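Local coordinates for glutathione s-transferase (Oryza sativa, PDB 1OYJ), which conjugates reduced glutathione to a wide range of hydrophobic electrophiles as a tau-class glutathione transferase, probably including herbicides, at residues L162-F176 / L194-V207. Residues are numbered along the deposited sequence; the frame is centred on the assembly and turned at random. Where two conformers were deposited one is given.
Sequences LGFVDVALVPFTAWF and LAAWARRCGRIDSV
Thr-173 and Ala-198 bring their CA atoms closest, 6.0 Å apart, between two pieces of the all-helical C-terminal domain of the GST fold; helices 164-169 and 194-201 cross at right angles, their axes 11.8 Å apart. Gly-163 is the N-cap of the first, and its N donates to Asp-166 OD2, the half of a capping box that a glycine can supply. The other carboxylate oxygen, OD1, takes the indole NE1-H of Trp-197 at 2.9 Å, on its anti side, tilted 22° out of the carboxylate plane, and bent (N-H...O 144°). Backbone N atoms of Phe-154 and Gly-155 also bind this buried carboxylate. Trp-197 sends its six-membered ring across to Leu-169, whose CG lies 3.6 Å from CH2, and to Thr-173, whose CG2 is 3.5 Å from CZ3, because chi1 (168°) turns CG directly away from the residue's own N. Replacing Trp-197 by alanine removes the indole, which would probably leave a gap beside Leu-169 and Thr-173 and cost Asp-166 OD1 one of its donors. At the start of 162-176, Leu-162 reaches Ile-204 tip to tip and sets CD2 3.7 Å from Cys-201 SG, while Val-170 CG2 packs on Cys-201 CB. One water bridges the segments, donating to Thr-173 OG1 and Ala-198 O.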
ATOM      1  N   LEU A 162     -10.630  10.493 -15.190  1.00 25.62           N
ATOM      2  CA  LEU A 162     -10.066  10.087 -13.934  1.00 23.27           C
ATOM      3  C   LEU A 162      -8.994   9.016 -14.084  1.00 22.53           C
ATOM      4  O   LEU A 162      -9.162   8.071 -14.808  1.00 23.78           O
ATOM      5  CB  LEU A 162     -11.167   9.593 -13.017  1.00 23.65           C
ATOM      6  CG  LEU A 162     -12.267  10.629 -12.681  1.00 24.57           C
ATOM      7  CD1 LEU A 162     -13.359   9.897 -12.011  1.00 23.20           C
ATOM      8  CD2 LEU A 162     -11.819  11.773 -11.793  1.00 25.92           C
ATOM      9  N   GLY A 163      -7.845   9.244 -13.452  1.00 20.13           N
ATOM     10  CA  GLY A 163      -6.800   8.262 -13.334  1.00 19.64           C
ATOM     11  C   GLY A 163      -6.825   7.578 -11.947  1.00 19.58           C
ATOM     12  O   GLY A 163      -7.624   7.947 -10.997  1.00 17.81           O
ATOM     13  N   PHE A 164      -5.896   6.636 -11.805  1.00 19.13           N
ATOM     14  CA  PHE A 164      -5.680   5.953 -10.513  1.00 19.88           C
ATOM     15  C   PHE A 164      -5.661   6.852  -9.271  1.00 19.68           C
ATOM     16  O   PHE A 164      -6.399   6.641  -8.337  1.00 18.85           O
ATOM     17  CB  PHE A 164      -4.379   5.195 -10.570  1.00 20.21           C
ATOM     18  CG  PHE A 164      -4.173   4.201  -9.470  1.00 19.57           C
ATOM     19  CD1 PHE A 164      -4.982   3.138  -9.309  1.00 24.01           C
ATOM     20  CD2 PHE A 164      -3.053   4.265  -8.665  1.00 19.09           C
ATOM     21  CE1 PHE A 164      -4.721   2.188  -8.278  1.00 21.99           C
ATOM     22  CE2 PHE A 164      -2.747   3.260  -7.719  1.00 18.94           C
ATOM     23  CZ  PHE A 164      -3.620   2.287  -7.481  1.00 20.35           C
ATOM     24  N   VAL A 165      -4.838   7.878  -9.236  1.00 18.87           N
ATOM     25  CA  VAL A 165      -4.799   8.743  -8.081  1.00 18.41           C
ATOM     26  C   VAL A 165      -6.033   9.540  -7.956  1.00 19.02           C
ATOM     27  O   VAL A 165      -6.484   9.765  -6.827  1.00 19.09           O
ATOM     28  CB  VAL A 165      -3.570   9.725  -8.144  1.00 18.90           C
ATOM     29  CG1 VAL A 165      -3.543  10.645  -6.970  1.00 17.46           C
ATOM     30  CG2 VAL A 165      -2.266   8.907  -8.134  1.00 18.34           C
ATOM     31  N   ASP A 166      -6.597  10.010  -9.073  1.00 16.99           N
ATOM     32  CA  ASP A 166      -7.823  10.778  -8.999  1.00 18.56           C
ATOM     33  C   ASP A 166      -8.914   9.944  -8.268  1.00 17.81           C
ATOM     34  O   ASP A 166      -9.581  10.430  -7.395  1.00 18.28           O
ATOM     35  CB  ASP A 166      -8.350  11.174 -10.301  1.00 18.51           C
ATOM     36  CG  ASP A 166      -7.366  12.054 -11.102  1.00 19.88           C
ATOM     37  OD1 ASP A 166      -7.146  13.238 -10.756  1.00 20.05           O
ATOM     38  OD2 ASP A 166      -6.857  11.567 -12.136  1.00 22.83           O
ATOM     39  N   VAL A 167      -9.053   8.710  -8.688  1.00 15.54           N
ATOM     40  CA  VAL A 167     -10.000   7.817  -8.071  1.00 17.35           C
ATOM     41  C   VAL A 167      -9.702   7.551  -6.635  1.00 16.11           C
ATOM     42  O   VAL A 167     -10.611   7.565  -5.785  1.00 16.64           O
ATOM     43  CB  VAL A 167     -10.238   6.581  -8.939  1.00 14.48           C
ATOM     44  CG1 VAL A 167     -11.237   5.644  -8.239  1.00 17.25           C
ATOM     45  CG2 VAL A 167     -10.866   6.974 -10.256  1.00 18.30           C
ATOM     46  N   ALA A 168      -8.451   7.330  -6.284  1.00 17.03           N
ATOM     47  CA  ALA A 168      -8.103   7.115  -4.878  1.00 18.14           C
ATOM     48  C   ALA A 168      -8.469   8.301  -3.977  1.00 18.90           C
ATOM     49  O   ALA A 168      -8.822   8.106  -2.831  1.00 16.25           O
ATOM     50  CB  ALA A 168      -6.650   6.838  -4.746  1.00 20.68           C
ATOM     51  N   LEU A 169      -8.312   9.527  -4.483  1.00 15.27           N
ATOM     52  CA  LEU A 169      -8.454  10.698  -3.615  1.00 15.64           C
ATOM     53  C   LEU A 169      -9.904  11.249  -3.648  1.00 15.36           C
ATOM     54  O   LEU A 169     -10.396  11.822  -2.674  1.00 15.88           O
ATOM     55  CB  LEU A 169      -7.546  11.829  -4.162  1.00 15.77           C
ATOM     56  CG  LEU A 169      -7.555  13.147  -3.355  1.00 16.09           C
ATOM     57  CD1 LEU A 169      -7.290  12.940  -1.897  1.00 15.90           C
ATOM     58  CD2 LEU A 169      -6.545  14.118  -3.923  1.00 15.92           C
ATOM     59  N   VAL A 170     -10.585  11.063  -4.791  1.00 15.63           N
ATOM     60  CA  VAL A 170     -11.872  11.824  -4.971  1.00 17.11           C
ATOM     61  C   VAL A 170     -12.949  11.612  -3.924  1.00 16.35           C
ATOM     62  O   VAL A 170     -13.611  12.567  -3.569  1.00 17.14           O
ATOM     63  CB  VAL A 170     -12.421  11.732  -6.358  1.00 16.07           C
ATOM     64  CG1 VAL A 170     -12.933  10.412  -6.670  1.00 17.29           C
ATOM     65  CG2 VAL A 170     -13.442  12.864  -6.661  1.00 16.91           C
ATOM     66  N   PRO A 171     -13.104  10.409  -3.370  1.00 16.61           N
ATOM     67  CA  PRO A 171     -14.106  10.272  -2.311  1.00 17.49           C
ATOM     68  C   PRO A 171     -13.887  11.179  -1.109  1.00 17.77           C
ATOM     69  O   PRO A 171     -14.848  11.649  -0.493  1.00 17.75           O
ATOM     70  CB  PRO A 171     -14.079   8.794  -1.953  1.00 19.34           C
ATOM     71  CG  PRO A 171     -13.466   8.122  -3.219  1.00 18.49           C
ATOM     72  CD  PRO A 171     -12.463   9.120  -3.703  1.00 16.32           C
ATOM     73  N   PHE A 172     -12.649  11.525  -0.829  1.00 16.73           N
ATOM     74  CA  PHE A 172     -12.405  12.370   0.283  1.00 18.29           C
ATOM     75  C   PHE A 172     -12.829  13.819   0.027  1.00 18.79           C
ATOM     76  O   PHE A 172     -12.978  14.582   0.980  1.00 18.46           O
ATOM     77  CB  PHE A 172     -10.920  12.262   0.711  1.00 19.39           C
ATOM     78  CG  PHE A 172     -10.554  10.921   1.225  1.00 19.92           C
ATOM     79  CD1 PHE A 172      -9.919   9.964   0.417  1.00 19.94           C
ATOM     80  CD2 PHE A 172     -10.882  10.562   2.507  1.00 20.57           C
ATOM     81  CE1 PHE A 172      -9.641   8.728   0.975  1.00 20.88           C
ATOM     82  CE2 PHE A 172     -10.604   9.348   2.974  1.00 16.42           C
ATOM     83  CZ  PHE A 172      -9.995   8.441   2.233  1.00 18.26           C
ATOM     84  N   THR A 173     -13.050  14.166  -1.249  1.00 18.07           N
ATOM     85  CA  THR A 173     -13.566  15.517  -1.534  1.00 17.84           C
ATOM     86  C   THR A 173     -14.945  15.712  -0.833  1.00 19.23           C
ATOM     87  O   THR A 173     -15.324  16.818  -0.493  1.00 18.52           O
ATOM     88  CB  THR A 173     -13.689  15.826  -2.985  1.00 18.44           C
ATOM     89  OG1 THR A 173     -14.690  14.994  -3.643  1.00 15.00           O
ATOM     90  CG2 THR A 173     -12.346  15.660  -3.681  1.00 21.59           C
ATOM     91  N   ALA A 174     -15.668  14.621  -0.589  1.00 17.66           N
ATOM     92  CA  ALA A 174     -16.909  14.731   0.115  1.00 18.68           C
ATOM     93  C   ALA A 174     -16.775  15.029   1.637  1.00 18.42           C
ATOM     94  O   ALA A 174     -17.773  15.386   2.261  1.00 17.88           O
ATOM     95  CB  ALA A 174     -17.735  13.491  -0.035  1.00 19.81           C
ATOM     96  N   TRP A 175     -15.572  14.864   2.157  1.00 18.27           N
ATOM     97  CA  TRP A 175     -15.222  15.152   3.530  1.00 17.71           C
ATOM     98  C   TRP A 175     -14.541  16.488   3.652  1.00 19.48           C
ATOM     99  O   TRP A 175     -14.240  16.911   4.776  1.00 21.40           O
ATOM    100  CB  TRP A 175     -14.311  14.024   4.061  1.00 19.20           C
ATOM    101  CG  TRP A 175     -14.907  12.666   3.988  1.00 16.73           C
ATOM    102  CD1 TRP A 175     -15.227  12.005   2.913  1.00 19.63           C
ATOM    103  CD2 TRP A 175     -15.273  11.818   5.086  1.00 21.41           C
ATOM    104  NE1 TRP A 175     -15.750  10.778   3.222  1.00 16.92           N
ATOM    105  CE2 TRP A 175     -15.785  10.647   4.561  1.00 19.40           C
ATOM    106  CE3 TRP A 175     -15.205  11.931   6.447  1.00 22.26           C
ATOM    107  CZ2 TRP A 175     -16.211   9.587   5.353  1.00 23.36           C
ATOM    108  CZ3 TRP A 175     -15.687  10.893   7.209  1.00 21.39           C
ATOM    109  CH2 TRP A 175     -16.145   9.751   6.667  1.00 21.36           C
ATOM    110  N   PHE A 176     -14.271  17.184   2.546  1.00 18.69           N
ATOM    111  CA  PHE A 176     -13.495  18.422   2.665  1.00 20.37           C
ATOM    112  C   PHE A 176     -14.230  19.418   3.607  1.00 19.99           C
ATOM    113  O   PHE A 176     -13.645  20.037   4.480  1.00 19.10           O
ATOM    114  CB  PHE A 176     -13.186  19.092   1.326  1.00 21.95           C
ATOM    115  CG  PHE A 176     -12.026  18.460   0.547  1.00 20.93           C
ATOM    116  CD1 PHE A 176     -11.350  17.345   1.018  1.00 19.67           C
ATOM    117  CD2 PHE A 176     -11.678  18.976  -0.694  1.00 22.85           C
ATOM    118  CE1 PHE A 176     -10.353  16.775   0.291  1.00 22.20           C
ATOM    119  CE2 PHE A 176     -10.584  18.385  -1.389  1.00 20.43           C
ATOM    120  CZ  PHE A 176      -9.995  17.309  -0.918  1.00 21.34           C
ATOM    121  N   LEU A 194      -6.549  22.508  -5.619  1.00 17.12           N
ATOM    122  CA  LEU A 194      -7.132  21.232  -5.246  1.00 18.25           C
ATOM    123  C   LEU A 194      -8.663  21.355  -5.170  1.00 18.82           C
ATOM    124  O   LEU A 194      -9.392  20.479  -5.601  1.00 18.49           O
ATOM    125  CB  LEU A 194      -6.573  20.754  -3.927  1.00 17.72           C
ATOM    126  CG  LEU A 194      -6.915  19.336  -3.532  1.00 20.62           C
ATOM    127  CD1 LEU A 194      -6.230  18.321  -4.543  1.00 20.58           C
ATOM    128  CD2 LEU A 194      -6.519  19.009  -2.129  1.00 17.50           C
ATOM    129  N   ALA A 195      -9.114  22.494  -4.691  1.00 18.91           N
ATOM    130  CA  ALA A 195     -10.531  22.769  -4.645  1.00 20.31           C
ATOM    131  C   ALA A 195     -11.180  22.776  -6.056  1.00 19.21           C
ATOM    132  O   ALA A 195     -12.256  22.259  -6.227  1.00 18.45           O
ATOM    133  CB  ALA A 195     -10.782  24.121  -3.919  1.00 20.46           C
ATOM    134  N   ALA A 196     -10.455  23.329  -7.038  1.00 17.89           N
ATOM    135  CA  ALA A 196     -10.896  23.395  -8.411  1.00 17.56           C
ATOM    136  C   ALA A 196     -10.930  21.985  -8.966  1.00 17.73           C
ATOM    137  O   ALA A 196     -11.893  21.621  -9.636  1.00 16.11           O
ATOM    138  CB  ALA A 196      -9.903  24.254  -9.247  1.00 16.89           C
ATOM    139  N   TRP A 197      -9.894  21.209  -8.636  1.00 15.43           N
ATOM    140  CA  TRP A 197      -9.888  19.793  -9.035  1.00 17.39           C
ATOM    141  C   TRP A 197     -11.121  19.053  -8.436  1.00 15.81           C
ATOM    142  O   TRP A 197     -11.819  18.292  -9.166  1.00 15.56           O
ATOM    143  CB  TRP A 197      -8.582  19.088  -8.650  1.00 16.96           C
ATOM    144  CG  TRP A 197      -8.601  17.614  -8.769  1.00 17.81           C
ATOM    145  CD1 TRP A 197      -8.300  16.857  -9.850  1.00 18.85           C
ATOM    146  CD2 TRP A 197      -8.919  16.714  -7.736  1.00 16.10           C
ATOM    147  NE1 TRP A 197      -8.472  15.532  -9.543  1.00 18.17           N
ATOM    148  CE2 TRP A 197      -8.790  15.430  -8.235  1.00 16.04           C
ATOM    149  CE3 TRP A 197      -9.211  16.886  -6.400  1.00 15.95           C
ATOM    150  CZ2 TRP A 197      -9.070  14.310  -7.491  1.00 19.33           C
ATOM    151  CZ3 TRP A 197      -9.413  15.814  -5.642  1.00 19.70           C
ATOM    152  CH2 TRP A 197      -9.339  14.508  -6.181  1.00 19.41           C
ATOM    153  N   ALA A 198     -11.413  19.317  -7.170  1.00 16.36           N
ATOM    154  CA  ALA A 198     -12.570  18.650  -6.539  1.00 17.89           C
ATOM    155  C   ALA A 198     -13.876  19.067  -7.269  1.00 17.30           C
ATOM    156  O   ALA A 198     -14.730  18.250  -7.577  1.00 15.92           O
ATOM    157  CB  ALA A 198     -12.632  18.957  -5.035  1.00 17.71           C
ATOM    158  N   ARG A 199     -13.976  20.340  -7.691  1.00 17.39           N
ATOM    159  CA  ARG A 199     -15.214  20.793  -8.385  1.00 19.47           C
ATOM    160  C   ARG A 199     -15.330  20.112  -9.772  1.00 19.99           C
ATOM    161  O   ARG A 199     -16.399  19.658 -10.188  1.00 21.81           O
ATOM    162  CB  ARG A 199     -15.248  22.321  -8.547  1.00 19.49           C
ATOM    163  CG  ARG A 199     -15.550  23.063  -7.303  1.00 20.32           C
ATOM    164  CD  ARG A 199     -15.745  24.541  -7.486  1.00 22.33           C
ATOM    165  NE  ARG A 199     -14.655  25.228  -8.185  1.00 23.79           N
ATOM    166  CZ  ARG A 199     -13.612  25.781  -7.580  1.00 20.75           C
ATOM    167  NH1 ARG A 199     -13.462  25.683  -6.284  1.00 21.49           N
ATOM    168  NH2 ARG A 199     -12.717  26.434  -8.269  1.00 23.45           N
ATOM    169  N   ARG A 200     -14.214  20.021 -10.485  1.00 20.38           N
ATOM    170  CA  ARG A 200     -14.157  19.363 -11.820  1.00 21.34           C
ATOM    171  C   ARG A 200     -14.589  17.868 -11.684  1.00 21.75           C
ATOM    172  O   ARG A 200     -15.478  17.392 -12.331  1.00 19.46           O
ATOM    173  CB  ARG A 200     -12.696  19.445 -12.289  1.00 21.75           C
ATOM    174  CG  ARG A 200     -12.198  18.733 -13.579  1.00 29.11           C
ATOM    175  CD  ARG A 200     -10.703  19.251 -14.006  1.00 36.94           C
ATOM    176  NE  ARG A 200     -10.465  20.620 -13.575  1.00 33.04           N
ATOM    177  CZ  ARG A 200      -9.535  21.073 -12.728  1.00 30.70           C
ATOM    178  NH1 ARG A 200      -8.535  20.352 -12.265  1.00 25.53           N
ATOM    179  NH2 ARG A 200      -9.557  22.377 -12.425  1.00 33.73           N
ATOM    180  N   CYS A 201     -13.949  17.166 -10.758  1.00 20.18           N
ATOM    181  CA  CYS A 201     -14.304  15.796 -10.524  1.00 20.78           C
ATOM    182  C   CYS A 201     -15.812  15.665 -10.182  1.00 21.02           C
ATOM    183  O   CYS A 201     -16.462  14.697 -10.593  1.00 20.70           O
ATOM    184  CB  CYS A 201     -13.420  15.170  -9.458  1.00 21.57           C
ATOM    185  SG  CYS A 201     -11.678  14.958 -10.006  1.00 23.94           S
ATOM    186  N   GLY A 202     -16.325  16.646  -9.465  1.00 20.64           N
ATOM    187  CA  GLY A 202     -17.670  16.590  -8.955  1.00 23.54           C
ATOM    188  C   GLY A 202     -18.742  16.645 -10.035  1.00 24.10           C
ATOM    189  O   GLY A 202     -19.922  16.480  -9.747  1.00 26.88           O
ATOM    190  N   ARG A 203     -18.338  16.958 -11.265  1.00 23.03           N
ATOM    191  CA  ARG A 203     -19.240  17.030 -12.381  1.00 24.05           C
ATOM    192  C   ARG A 203     -19.276  15.745 -13.195  1.00 23.47           C
ATOM    193  O   ARG A 203     -20.090  15.520 -14.127  1.00 21.51           O
ATOM    194  CB  ARG A 203     -18.816  18.249 -13.281  1.00 25.07           C
ATOM    195  CG  ARG A 203     -18.964  19.692 -12.593  0.50 24.71           C
ATOM    196  CD  ARG A 203     -18.019  20.868 -13.135  0.50 25.22           C
ATOM    197  NE  ARG A 203     -18.161  22.150 -12.419  0.50 24.88           N
ATOM    198  CZ  ARG A 203     -17.135  22.976 -12.078  0.50 23.09           C
ATOM    199  NH1 ARG A 203     -15.906  22.695 -12.400  0.50 20.38           N
ATOM    200  NH2 ARG A 203     -17.354  24.125 -11.434  0.50 24.39           N
ATOM    201  N   ILE A 204     -18.390  14.874 -12.863  1.00 20.45           N
ATOM    202  CA  ILE A 204     -18.264  13.665 -13.606  1.00 20.12           C
ATOM    203  C   ILE A 204     -19.327  12.653 -13.105  1.00 19.97           C
ATOM    204  O   ILE A 204     -19.513  12.494 -11.895  1.00 18.50           O
ATOM    205  CB  ILE A 204     -16.843  13.179 -13.460  1.00 19.46           C
ATOM    206  CG1 ILE A 204     -15.896  14.127 -14.198  1.00 21.84           C
ATOM    207  CG2 ILE A 204     -16.720  11.809 -14.047  1.00 19.63           C
ATOM    208  CD1 ILE A 204     -14.389  13.703 -13.996  1.00 21.10           C
ATOM    209  N   ASP A 205     -20.017  11.992 -14.043  1.00 20.25           N
ATOM    210  CA  ASP A 205     -21.183  11.125 -13.717  1.00 21.30           C
ATOM    211  C   ASP A 205     -20.860  10.027 -12.681  1.00 19.51           C
ATOM    212  O   ASP A 205     -21.641   9.787 -11.780  1.00 18.64           O
ATOM    213  CB  ASP A 205     -21.768  10.443 -14.938  1.00 22.35           C
ATOM    214  CG  ASP A 205     -22.497  11.422 -15.895  1.00 27.01           C
ATOM    215  OD1 ASP A 205     -22.774  10.965 -17.001  1.00 39.83           O
ATOM    216  OD2 ASP A 205     -22.781  12.631 -15.689  1.00 32.57           O
ATOM    217  N   SER A 206     -19.739   9.357 -12.833  1.00 17.87           N
ATOM    218  CA  SER A 206     -19.393   8.327 -11.879  1.00 21.09           C
ATOM    219  C   SER A 206     -19.320   8.898 -10.462  1.00 18.71           C
ATOM    220  O   SER A 206     -19.708   8.232  -9.475  1.00 21.35           O
ATOM    221  CB  SER A 206     -18.055   7.653 -12.256  1.00 20.81           C
ATOM    222  OG  SER A 206     -16.973   8.585 -12.285  1.00 26.98           O
ATOM    223  N   VAL A 207     -18.808  10.111 -10.333  1.00 18.90           N
ATOM    224  CA  VAL A 207     -18.574  10.723  -9.043  1.00 17.62           C
ATOM    225  C   VAL A 207     -19.897  11.228  -8.490  1.00 18.27           C
ATOM    226  O   VAL A 207     -20.149  11.123  -7.305  1.00 20.77           O
ATOM    227  CB  VAL A 207     -17.498  11.893  -9.177  1.00 18.19           C
ATOM    228  CG1 VAL A 207     -17.377  12.577  -7.901  1.00 14.87           C
ATOM    229  CG2 VAL A 207     -16.122  11.327  -9.568  1.00 16.65           C
TER
HETATM  230  O   HOH W   1     -15.639  15.967  -6.227  1.00 28.70           O